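Local coordinates for hydrolase family protein (Deinococcus radiodurans R1, PDB 3CNH) that is a predicted hydrolase of the haloacid dehalogenase-like superfamily, probably acting as a phosphatase, at residues L7-D10 against V14-T17; P48-E51 against T56-E59; P89-L94 against A188-E193; A130-S135 against T152-R157. All blocks are in the same frame, centred on the assembly; numbering follows the deposited sequence. Where two conformers were deposited one is given.

Contact 1. Residues L7-D10 against V14-T17. With NA (sodium ion), chain C.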
loop_
_atom_site.group_PDB
_atom_site.type_symbol
_atom_site.label_atom_id
_atom_site.label_comp_id
_atom_site.label_asym_id
_atom_site.label_seq_id
_atom_site.Cartn_x
_atom_site.Cartn_y
_atom_site.Cartn_z
ATOM N N LEU A 7 -12.714 -5.417 -7.280
ATOM C CA LEU A 7 -11.524 -5.899 -6.539
ATOM C C LEU A 7 -10.786 -4.712 -5.960
ATOM O O LEU A 7 -10.633 -3.659 -6.586
ATOM C CB LEU A 7 -10.556 -6.708 -7.414
ATOM C CG LEU A 7 -11.014 -8.062 -7.946
ATOM C CD1 LEU A 7 -11.829 -7.797 -9.144
ATOM C CD2 LEU A 7 -9.767 -8.900 -8.274
ATOM N N PHE A 8 -10.385 -4.892 -4.706
ATOM C CA PHE A 8 -9.612 -3.921 -3.947
ATOM C C PHE A 8 -8.246 -4.534 -3.681
ATOM O O PHE A 8 -8.128 -5.642 -3.153
ATOM C CB PHE A 8 -10.306 -3.617 -2.621
ATOM C CG PHE A 8 -11.609 -2.876 -2.768
ATOM C CD1 PHE A 8 -12.778 -3.558 -3.077
ATOM C CD2 PHE A 8 -11.670 -1.509 -2.602
ATOM C CE1 PHE A 8 -13.985 -2.877 -3.226
ATOM C CE2 PHE A 8 -12.872 -0.833 -2.774
ATOM C CZ PHE A 8 -14.013 -1.515 -3.069
ATOM N N TRP A 9 -7.220 -3.777 -4.051
ATOM C CA TRP A 9 -5.842 -4.245 -3.997
ATOM C C TRP A 9 -4.934 -3.458 -3.068
ATOM O O TRP A 9 -4.811 -2.251 -3.124
ATOM C CB TRP A 9 -5.176 -4.192 -5.390
ATOM C CG TRP A 9 -5.705 -5.117 -6.422
ATOM C CD1 TRP A 9 -6.857 -4.975 -7.153
ATOM C CD2 TRP A 9 -5.107 -6.345 -6.856
ATOM N NE1 TRP A 9 -7.026 -6.054 -7.983
ATOM C CE2 TRP A 9 -5.964 -6.909 -7.831
ATOM C CE3 TRP A 9 -3.959 -7.043 -6.492
ATOM C CZ2 TRP A 9 -5.669 -8.110 -8.472
ATOM C CZ3 TRP A 9 -3.666 -8.209 -7.127
ATOM C CH2 TRP A 9 -4.532 -8.752 -8.089
ATOM N N ASP A 10 -4.310 -4.223 -2.216
ATOM C CA ASP A 10 -3.155 -3.764 -1.427
ATOM C C ASP A 10 -2.077 -3.535 -2.499
ATOM O O ASP A 10 -2.070 -4.205 -3.564
ATOM C CB ASP A 10 -2.816 -4.916 -0.478
ATOM C CG ASP A 10 -1.662 -4.703 0.384
ATOM O OD1 ASP A 10 -1.368 -3.570 0.740
ATOM O OD2 ASP A 10 -1.071 -5.775 0.785
ATOM N N VAL A 14 2.247 -6.882 -2.577
ATOM C CA VAL A 14 1.338 -7.530 -3.532
ATOM C C VAL A 14 1.731 -7.154 -4.960
ATOM O O VAL A 14 2.327 -7.957 -5.705
ATOM C CB VAL A 14 -0.127 -7.202 -3.208
ATOM C CG1 VAL A 14 -1.104 -7.782 -4.222
ATOM C CG2 VAL A 14 -0.500 -7.736 -1.807
ATOM N N LEU A 15 1.446 -5.908 -5.309
ATOM C CA LEU A 15 1.764 -5.389 -6.653
ATOM C C LEU A 15 3.219 -4.942 -6.778
ATOM O O LEU A 15 3.877 -5.087 -7.806
ATOM C CB LEU A 15 0.846 -4.216 -6.993
ATOM C CG LEU A 15 -0.637 -4.587 -7.144
ATOM C CD1 LEU A 15 -1.504 -3.326 -7.228
ATOM C CD2 LEU A 15 -0.836 -5.519 -8.343
ATOM N N LEU A 16 3.688 -4.367 -5.698
ATOM C CA LEU A 16 5.062 -3.860 -5.573
ATOM C C LEU A 16 5.626 -4.306 -4.255
ATOM O O LEU A 16 4.920 -4.831 -3.399
ATOM C CB LEU A 16 5.074 -2.323 -5.595
ATOM C CG LEU A 16 4.387 -1.568 -6.764
ATOM C CD1 LEU A 16 4.414 -0.043 -6.510
ATOM C CD2 LEU A 16 4.990 -1.932 -8.111
ATOM N N THR A 17 6.915 -4.072 -4.101
ATOM C CA THR A 17 7.547 -4.274 -2.797
ATOM C C THR A 17 6.937 -3.243 -1.845
ATOM O O THR A 17 6.264 -2.309 -2.255
ATOM C CB THR A 17 9.076 -4.027 -2.850
ATOM O OG1 THR A 17 9.327 -2.713 -3.368
ATOM C CG2 THR A 17 9.751 -5.067 -3.700
HETATM NA NA NA C . 0.788 -5.275 2.186
HETATM O O HOH W 1 2.927 -5.242 3.124
HETATM O O HOH W 2 -0.516 -5.207 4.022
#

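Contact 2. Residues P48-E51 against T56-E59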
loop_
_atom_site.group_PDB
_atom_site.type_symbol
_atom_site.label_atom_id
_atom_site.label_comp_id
_atom_site.label_asym_id
_atom_site.label_seq_id
_atom_site.Cartn_x
_atom_site.Cartn_y
_atom_site.Cartn_z
ATOM N N PRO A 48 2.952 7.115 11.674
ATOM C CA PRO A 48 1.519 6.991 11.448
ATOM C C PRO A 48 0.866 8.228 10.883
ATOM O O PRO A 48 -0.023 8.125 10.020
ATOM C CB PRO A 48 0.970 6.638 12.857
ATOM C CG PRO A 48 2.120 5.913 13.504
ATOM C CD PRO A 48 3.343 6.678 13.031
ATOM N N GLU A 49 1.330 9.402 11.350
ATOM C CA GLU A 49 0.721 10.637 10.895
ATOM C C GLU A 49 1.091 10.935 9.451
ATOM O O GLU A 49 0.307 11.502 8.697
ATOM C CB GLU A 49 1.034 11.789 11.823
ATOM C CG GLU A 49 0.310 11.698 13.175
ATOM C CD GLU A 49 -1.178 11.926 13.080
ATOM O OE1 GLU A 49 -1.904 11.087 12.486
ATOM O OE2 GLU A 49 -1.627 12.942 13.577
ATOM N N LEU A 50 2.267 10.482 9.047
ATOM C CA LEU A 50 2.677 10.636 7.643
ATOM C C LEU A 50 1.779 9.731 6.778
ATOM O O LEU A 50 1.268 10.096 5.736
ATOM C CB LEU A 50 4.147 10.224 7.471
ATOM C CG LEU A 50 4.645 10.373 6.018
ATOM C CD1 LEU A 50 4.586 11.786 5.525
ATOM C CD2 LEU A 50 6.037 9.783 5.909
ATOM N N GLU A 51 1.648 8.507 7.230
ATOM C CA GLU A 51 0.823 7.486 6.570
ATOM C C GLU A 51 -0.644 7.946 6.402
ATOM O O GLU A 51 -1.324 7.630 5.410
ATOM C CB GLU A 51 0.941 6.185 7.400
ATOM C CG GLU A 51 0.245 4.947 6.887
ATOM C CD GLU A 51 0.455 3.763 7.834
ATOM O OE1 GLU A 51 1.123 3.918 8.905
ATOM O OE2 GLU A 51 -0.051 2.673 7.503
ATOM N N THR A 56 3.416 16.186 6.695
ATOM C CA THR A 56 4.053 16.157 5.394
ATOM C C THR A 56 5.355 15.356 5.448
ATOM O O THR A 56 5.914 15.115 6.518
ATOM C CB THR A 56 4.388 17.575 4.890
ATOM O OG1 THR A 56 5.395 18.145 5.723
ATOM C CG2 THR A 56 3.135 18.491 4.929
ATOM N N LEU A 57 5.827 14.963 4.276
ATOM C CA LEU A 57 7.109 14.256 4.205
ATOM C C LEU A 57 8.217 15.137 4.763
ATOM O O LEU A 57 9.132 14.686 5.469
ATOM C CB LEU A 57 7.453 13.819 2.762
ATOM C CG LEU A 57 8.753 13.024 2.658
ATOM C CD1 LEU A 57 8.784 11.734 3.479
ATOM C CD2 LEU A 57 8.988 12.718 1.177
ATOM N N ALA A 58 8.108 16.437 4.523
ATOM C CA ALA A 58 9.150 17.366 4.985
ATOM C C ALA A 58 9.207 17.331 6.502
ATOM O O ALA A 58 10.285 17.346 7.132
ATOM C CB ALA A 58 8.866 18.776 4.514
ATOM N N GLU A 59 8.020 17.374 7.080
ATOM C CA GLU A 59 7.859 17.347 8.528
ATOM C C GLU A 59 8.423 16.057 9.125
ATOM O O GLU A 59 9.180 16.075 10.121
ATOM C CB GLU A 59 6.407 17.548 8.947
ATOM C CG GLU A 59 5.912 18.989 8.821
ATOM C CD GLU A 59 4.405 19.140 9.076
ATOM O OE1 GLU A 59 3.630 18.227 8.768
ATOM O OE2 GLU A 59 3.982 20.214 9.537
#

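Contact 3. Residues P89-L94 against A188-E193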
loop_
_atom_site.group_PDB
_atom_site.type_symbol
_atom_site.label_atom_id
_atom_site.label_comp_id
_atom_site.label_asym_id
_atom_site.label_seq_id
_atom_site.Cartn_x
_atom_site.Cartn_y
_atom_site.Cartn_z
ATOM N N PRO A 89 6.673 -8.572 -10.478
ATOM C CA PRO A 89 6.256 -8.827 -11.830
ATOM C C PRO A 89 5.091 -9.752 -12.090
ATOM O O PRO A 89 4.230 -9.425 -12.888
ATOM C CB PRO A 89 7.531 -9.354 -12.500
ATOM C CG PRO A 89 8.644 -8.873 -11.664
ATOM C CD PRO A 89 8.115 -8.844 -10.288
ATOM N N GLU A 90 5.073 -10.898 -11.433
ATOM C CA GLU A 90 4.019 -11.875 -11.716
ATOM C C GLU A 90 2.643 -11.401 -11.241
ATOM O O GLU A 90 1.632 -11.599 -11.928
ATOM C CB GLU A 90 4.347 -13.259 -11.144
ATOM C CG GLU A 90 5.645 -13.882 -11.656
ATOM C CD GLU A 90 6.017 -15.169 -10.897
ATOM O OE1 GLU A 90 5.466 -15.424 -9.791
ATOM O OE2 GLU A 90 6.875 -15.925 -11.400
ATOM N N VAL A 91 2.606 -10.794 -10.070
ATOM C CA VAL A 91 1.325 -10.313 -9.508
ATOM C C VAL A 91 0.846 -9.104 -10.308
ATOM O O VAL A 91 -0.338 -8.935 -10.628
ATOM C CB VAL A 91 1.373 -10.063 -8.014
ATOM C CG1 VAL A 91 0.062 -9.453 -7.575
ATOM C CG2 VAL A 91 1.642 -11.371 -7.302
ATOM N N LEU A 92 1.795 -8.256 -10.652
ATOM C CA LEU A 92 1.498 -7.104 -11.533
ATOM C C LEU A 92 0.860 -7.517 -12.796
ATOM O O LEU A 92 -0.128 -6.948 -13.254
ATOM C CB LEU A 92 2.748 -6.352 -11.959
ATOM C CG LEU A 92 3.141 -5.287 -10.972
ATOM C CD1 LEU A 92 4.502 -4.729 -11.274
ATOM C CD2 LEU A 92 2.095 -4.185 -10.993
ATOM N N ALA A 93 1.449 -8.531 -13.408
ATOM C CA ALA A 93 0.961 -9.022 -14.674
ATOM C C ALA A 93 -0.463 -9.549 -14.541
ATOM O O ALA A 93 -1.302 -9.367 -15.411
ATOM C CB ALA A 93 1.897 -10.119 -15.251
ATOM N N LEU A 94 -0.724 -10.212 -13.431
ATOM C CA LEU A 94 -2.065 -10.777 -13.174
ATOM C C LEU A 94 -3.085 -9.642 -13.063
ATOM O O LEU A 94 -4.179 -9.658 -13.646
ATOM C CB LEU A 94 -2.059 -11.584 -11.869
ATOM C CG LEU A 94 -3.407 -12.058 -11.322
ATOM C CD1 LEU A 94 -4.160 -12.946 -12.291
ATOM C CD2 LEU A 94 -3.222 -12.768 -9.951
ATOM N N ALA A 188 0.266 -17.371 -8.835
ATOM C CA ALA A 188 -0.479 -18.556 -9.248
ATOM C C ALA A 188 -1.592 -18.881 -8.271
ATOM O O ALA A 188 -2.706 -19.227 -8.656
ATOM C CB ALA A 188 0.442 -19.786 -9.466
ATOM N N GLN A 189 -1.236 -18.793 -7.008
ATOM C CA GLN A 189 -2.185 -19.053 -5.927
ATOM C C GLN A 189 -3.327 -18.014 -5.952
ATOM O O GLN A 189 -4.519 -18.343 -5.877
ATOM C CB GLN A 189 -1.462 -19.090 -4.569
ATOM C CG GLN A 189 -2.351 -18.882 -3.358
ATOM C CD GLN A 189 -2.515 -17.417 -2.962
ATOM O OE1 GLN A 189 -1.619 -16.597 -3.190
ATOM N NE2 GLN A 189 -3.624 -17.092 -2.291
ATOM N N LEU A 190 -2.946 -16.764 -6.141
ATOM C CA LEU A 190 -3.933 -15.685 -6.132
ATOM C C LEU A 190 -4.891 -15.860 -7.296
ATOM O O LEU A 190 -6.105 -15.732 -7.161
ATOM C CB LEU A 190 -3.259 -14.314 -6.203
ATOM C CG LEU A 190 -4.171 -13.085 -6.149
ATOM C CD1 LEU A 190 -5.086 -13.044 -4.912
ATOM C CD2 LEU A 190 -3.324 -11.778 -6.172
ATOM N N ARG A 191 -4.335 -16.219 -8.450
ATOM C CA ARG A 191 -5.150 -16.400 -9.656
ATOM C C ARG A 191 -6.166 -17.511 -9.433
ATOM O O ARG A 191 -7.345 -17.356 -9.770
ATOM C CB ARG A 191 -4.331 -16.684 -10.936
ATOM C CG ARG A 191 -5.200 -16.687 -12.218
ATOM C CD ARG A 191 -4.433 -16.987 -13.537
ATOM N NE ARG A 191 -3.525 -15.919 -13.990
ATOM C CZ ARG A 191 -3.858 -14.922 -14.823
ATOM N NH1 ARG A 191 -5.096 -14.797 -15.267
ATOM N NH2 ARG A 191 -2.953 -14.015 -15.191
ATOM N N GLU A 192 -5.719 -18.596 -8.820
ATOM C CA GLU A 192 -6.612 -19.738 -8.606
ATOM C C GLU A 192 -7.708 -19.408 -7.631
ATOM O O GLU A 192 -8.845 -19.797 -7.843
ATOM C CB GLU A 192 -5.911 -21.000 -8.102
ATOM C CG GLU A 192 -6.731 -22.283 -8.360
ATOM C CD GLU A 192 -8.217 -22.213 -7.929
ATOM O OE1 GLU A 192 -9.153 -22.343 -8.796
ATOM O OE2 GLU A 192 -8.456 -22.033 -6.715
ATOM N N GLU A 193 -7.345 -18.732 -6.545
ATOM C CA GLU A 193 -8.348 -18.393 -5.534
ATOM C C GLU A 193 -9.346 -17.374 -6.046
ATOM O O GLU A 193 -10.522 -17.471 -5.755
ATOM C CB GLU A 193 -7.728 -17.948 -4.217
ATOM C CG GLU A 193 -6.837 -19.019 -3.615
ATOM C CD GLU A 193 -6.845 -18.954 -2.091
ATOM O OE1 GLU A 193 -7.960 -19.002 -1.542
ATOM O OE2 GLU A 193 -5.770 -18.882 -1.459
HETATM O O HOH W 3 3.183 -17.771 -9.032
#

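Contact 4. Residues A130-S135 against T152-R157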
loop_
_atom_site.group_PDB
_atom_site.type_symbol
_atom_site.label_atom_id
_atom_site.label_comp_id
_atom_site.label_asym_id
_atom_site.label_seq_id
_atom_site.Cartn_x
_atom_site.Cartn_y
_atom_site.Cartn_z
ATOM N N ALA A 130 -9.179 3.941 -9.003
ATOM C CA ALA A 130 -9.045 4.916 -7.928
ATOM C C ALA A 130 -8.162 4.316 -6.867
ATOM O O ALA A 130 -8.011 3.097 -6.784
ATOM C CB ALA A 130 -10.374 5.372 -7.354
ATOM N N PHE A 131 -7.614 5.192 -6.060
ATOM C CA PHE A 131 -6.643 4.808 -5.067
ATOM C C PHE A 131 -7.111 5.238 -3.686
ATOM O O PHE A 131 -6.950 6.384 -3.310
ATOM C CB PHE A 131 -5.279 5.423 -5.392
ATOM C CG PHE A 131 -4.652 4.843 -6.635
ATOM C CD1 PHE A 131 -5.024 5.295 -7.885
ATOM C CD2 PHE A 131 -3.741 3.807 -6.529
ATOM C CE1 PHE A 131 -4.475 4.736 -9.023
ATOM C CE2 PHE A 131 -3.177 3.226 -7.645
ATOM C CZ PHE A 131 -3.576 3.665 -8.916
ATOM N N PHE A 132 -7.696 4.288 -2.968
ATOM C CA PHE A 132 -8.238 4.548 -1.623
ATOM C C PHE A 132 -7.100 4.335 -0.642
ATOM O O PHE A 132 -6.948 3.300 -0.011
ATOM C CB PHE A 132 -9.452 3.653 -1.355
ATOM C CG PHE A 132 -10.519 3.781 -2.408
ATOM C CD1 PHE A 132 -10.896 5.002 -2.897
ATOM C CD2 PHE A 132 -11.143 2.652 -2.896
ATOM C CE1 PHE A 132 -11.888 5.112 -3.895
ATOM C CE2 PHE A 132 -12.160 2.759 -3.884
ATOM C CZ PHE A 132 -12.504 3.986 -4.394
ATOM N N THR A 133 -6.289 5.374 -0.586
ATOM C CA THR A 133 -5.029 5.370 0.137
ATOM C C THR A 133 -5.137 6.098 1.470
ATOM O O THR A 133 -5.789 7.143 1.585
ATOM C CB THR A 133 -3.937 5.996 -0.701
ATOM O OG1 THR A 133 -3.865 5.348 -1.986
ATOM C CG2 THR A 133 -2.581 5.926 0.028
ATOM N N SER A 134 -4.453 5.552 2.463
ATOM C CA SER A 134 -4.528 6.104 3.828
ATOM C C SER A 134 -4.258 7.592 3.935
ATOM O O SER A 134 -4.898 8.297 4.702
ATOM C CB SER A 134 -3.557 5.375 4.770
ATOM O OG SER A 134 -2.225 5.441 4.268
ATOM N N SER A 135 -3.276 8.038 3.178
ATOM C CA SER A 135 -2.811 9.447 3.239
ATOM C C SER A 135 -3.806 10.399 2.605
ATOM O O SER A 135 -3.786 11.595 2.855
ATOM C CB SER A 135 -1.410 9.586 2.670
ATOM O OG SER A 135 -1.328 9.079 1.346
ATOM N N THR A 152 -17.965 2.128 0.310
ATOM C CA THR A 152 -18.844 3.294 0.158
ATOM C C THR A 152 -18.461 4.134 -1.072
ATOM O O THR A 152 -19.310 4.574 -1.844
ATOM C CB THR A 152 -18.847 4.171 1.415
ATOM O OG1 THR A 152 -19.370 3.409 2.518
ATOM C CG2 THR A 152 -19.731 5.420 1.207
ATOM N N LEU A 153 -17.159 4.295 -1.270
ATOM C CA LEU A 153 -16.666 5.117 -2.406
ATOM C C LEU A 153 -16.904 4.408 -3.714
ATOM O O LEU A 153 -17.269 5.026 -4.721
ATOM C CB LEU A 153 -15.197 5.526 -2.224
ATOM C CG LEU A 153 -14.958 6.440 -1.007
ATOM C CD1 LEU A 153 -13.455 6.558 -0.795
ATOM C CD2 LEU A 153 -15.638 7.794 -1.241
ATOM N N ALA A 154 -16.696 3.100 -3.707
ATOM C CA ALA A 154 -16.910 2.293 -4.942
ATOM C C ALA A 154 -18.373 1.990 -5.213
ATOM O O ALA A 154 -18.766 1.619 -6.332
ATOM C CB ALA A 154 -16.095 0.972 -4.877
ATOM N N GLN A 155 -19.191 2.180 -4.194
ATOM C CA GLN A 155 -20.623 1.812 -4.233
ATOM C C GLN A 155 -20.876 0.365 -4.644
ATOM O O GLN A 155 -21.544 0.062 -5.631
ATOM C CB GLN A 155 -21.463 2.782 -5.046
ATOM C CG GLN A 155 -21.695 4.073 -4.283
ATOM C CD GLN A 155 -22.611 3.876 -3.078
ATOM O OE1 GLN A 155 -23.781 3.472 -3.213
ATOM N NE2 GLN A 155 -22.101 4.158 -1.911
ATOM N N VAL A 156 -20.262 -0.518 -3.871
ATOM C CA VAL A 156 -20.542 -1.948 -4.022
ATOM C C VAL A 156 -20.797 -2.550 -2.660
ATOM O O VAL A 156 -20.326 -2.067 -1.629
ATOM C CB VAL A 156 -19.459 -2.744 -4.770
ATOM C CG1 VAL A 156 -19.233 -2.183 -6.153
ATOM C CG2 VAL A 156 -18.192 -2.812 -3.987
ATOM N N ARG A 157 -21.637 -3.558 -2.666
ATOM C CA ARG A 157 -22.017 -4.280 -1.441
ATOM C C ARG A 157 -20.817 -5.105 -0.979
ATOM O O ARG A 157 -20.015 -5.545 -1.796
ATOM C CB ARG A 157 -23.207 -5.218 -1.701
ATOM C CG ARG A 157 -24.469 -4.510 -2.217
ATOM C CD ARG A 157 -25.590 -5.437 -2.604
ATOM N NE ARG A 157 -26.764 -4.629 -2.941
ATOM C CZ ARG A 157 -27.115 -4.261 -4.173
ATOM N NH1 ARG A 157 -26.423 -4.672 -5.234
ATOM N NH2 ARG A 157 -28.194 -3.508 -4.346
#

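Contact 1. Residues L7-D10 against V14-T17
Asp10 OD2 binds the sodium ion at 2.4 Å, and the Val14 CG2 methyl lies 3.3 Å from the same oxygen. Gly12 O, Asp166 OD1 and two waters bind the same ion. The other carboxylate oxygen of Asp10, OD1, forms a salt bridge with Lys141, so the two oxygens serve different partners and the group's rotation is largely fixed. A chi1 of 178° sets Asp10 CG opposite the backbone N, which carries the carboxylate to the metal beyond the end of the strand. The place of Asp10 at the end of the first strand is consistent with the nucleophilic aspartate of the family. Val14 suits this loop because its branches divide the work: CG2 flanks the carboxylate, whereas CG1 meets the edge of the Trp9 ring at CE3 (3.7 Å), close to the ring plane. Leu15 CD2 approaches the same CE3 obliquely at 3.9 Å, and its CD1 lies 3.8 Å from Asp10 O, a buried carbonyl without a polar partner. Replacing Leu15 with an alanine would probably open a gap beside Trp9 and leave the indole less firmly held. The contact continues strand 6-9, which runs between strands 103-108 and 161-165, into the loop leading to helix 22-32, and helix 89-98 packs Val91 and Ala95 against Trp9, Val14 and Leu15.

Contact 2. Residues P48-E51 against T56-E59
Leu50, near the end of helix 36-51, packs against Thr56 and Leu57, where a capping box opens helix 57-64; the two helices belong to the helical region between the first two strands in sequence, which probably corresponds to the cap of related haloacid dehalogenase-like enzymes. Along the first segment, Pro48 comes at a kink: proline has no N-H to give to the preceding turn, and the N of Glu49 makes no such bond either. Glu49 then ties the linker back to the helix through a backbone hydrogen bond with Met55, while its side chain touches that of Arg54. Leu50 carries the contact itself. Its CG stands anti to the backbone N (chi1 -179°), which brings the forked end over to the second segment. There CD1 rests on the peptide between Thr56 and Leu57, 3.7 Å from Thr56 C and 3.6 Å from Leu57 N, and CD2 meets Leu57 CD1 at 4.2 Å. A leucine fits because its two methyls can touch main chain and side chain at once. Leu57 in turn reaches Arg78 and Met81 of helix 74-83. Glu51 closes the helix, its O accepting from Ser134 OG. On the other side of the contact, the helix start is held by two exchanged bonds: Glu59 N donates to Thr56 OG1 at 3.1 Å (159°), and Thr56 N donates to Glu59 OE1 at 2.9 Å, nearly straight at 167°, meeting that oxygen on its anti side, somewhat out of the carboxylate plane.

Contact 3. Residues P89-L94 against A188-E193
Leu190 meets Leu94 through CB, CG and one methyl. Its CB lies 4.1 Å from Leu94 CD2, its CG comes to 3.9 Å from that methyl, and of its two branches CD2 does the touching, at 3.9 Å from Leu94 CD2 and 4.3 Å from Val91 CG1. With CG anti to the backbone N (chi1 -178°), the Leu190 tip is carried toward the sheet, where it also packs on Trp9 and Val182. Leu94 uses both branches between the helices: while CD2 serves Leu190, CD1, in the conformer given, lies over one face of the Arg191 guanidinium. The 3.2 Å from Leu94 CD1 to Arg191 CZ is doubtful, since the arginine has a second conformer. Arginine suits this margin because its aliphatic part lies along Leu94 while NH1 forms a salt bridge with Asp97. Replacing Leu94 with an alanine would probably leave a gap beside Leu190 and let the arginine side chain turn more freely. At the solvent-facing margin, a water accepts from Ala188 N at 3.0 Å and makes a weak bond to Glu90 OE1. The short helix segments run 10.2 Å apart at 27°, roughly parallel. Helix 89-98 leads into strand 103-108 and helix 187-196 follows strand 180-183; such helices side by side on one face of a parallel sheet are typical of the Rossmann-like core of haloacid dehalogenase-like proteins.

Contact 4. Residues A130-S135 against T152-R157
Phe132 and Leu153 make the tight part of this contact, their side chains sliding past each other in opposite directions. The ring presents its CD1 side to the leucine: Phe132 CD1 lies 3.7 Å from Leu153 CD1, and Phe132 CE1 is as close, 3.7 Å, to Leu153 CB. Farther round the ring, Phe132 CE2 meets Ala154 CB more loosely at 4.4 Å; the small alanine lets the helix end come near both this ring and Phe8. Phe132 is the centre of an inverse gamma turn at the edge strand, and its ring is also met by that of Tyr105, the planes inclined by about 15°. Toward solvent the character changes. Leu153 is itself exposed, and beyond Ala154 the helix ends in a Schellman motif with Gln155 at positive phi (53°). There Gln155 NE2 donates to Thr152 O at 2.8 Å, lying in the carbonyl plane on a lone pair, so the amide helps to satisfy a carbonyl at the helix end. Apolar side chains thus join the two segments, implying a hold set by shape and burial rather than direction, while other polar groups bond elsewhere, as Thr133 does to Asn108.

Overall arrangement
Along the chain contacts 1 and 2 come first, in series, and contact 4 is nested inside the loop closed by contact 3. Contact 1 is the hub, on the central strand 6-9 of the parallel sheet. Its Trp9 packs toward contact 3 (contact centres 11 Å apart) and its Phe8 toward contact 4 (contact centres 14 Å apart), so neighbouring residues of the strand serve opposite faces of the sheet. Contact 2 lies in the helical region, its centre 22 Å from that of contact 1 and 32 Å from that of contact 3. It is joined to contact 4 through Glu51 and Ser134. Helices of the core thus pack on the strand that leads into the sodium site, while the probable cap is tied to the edge strand region.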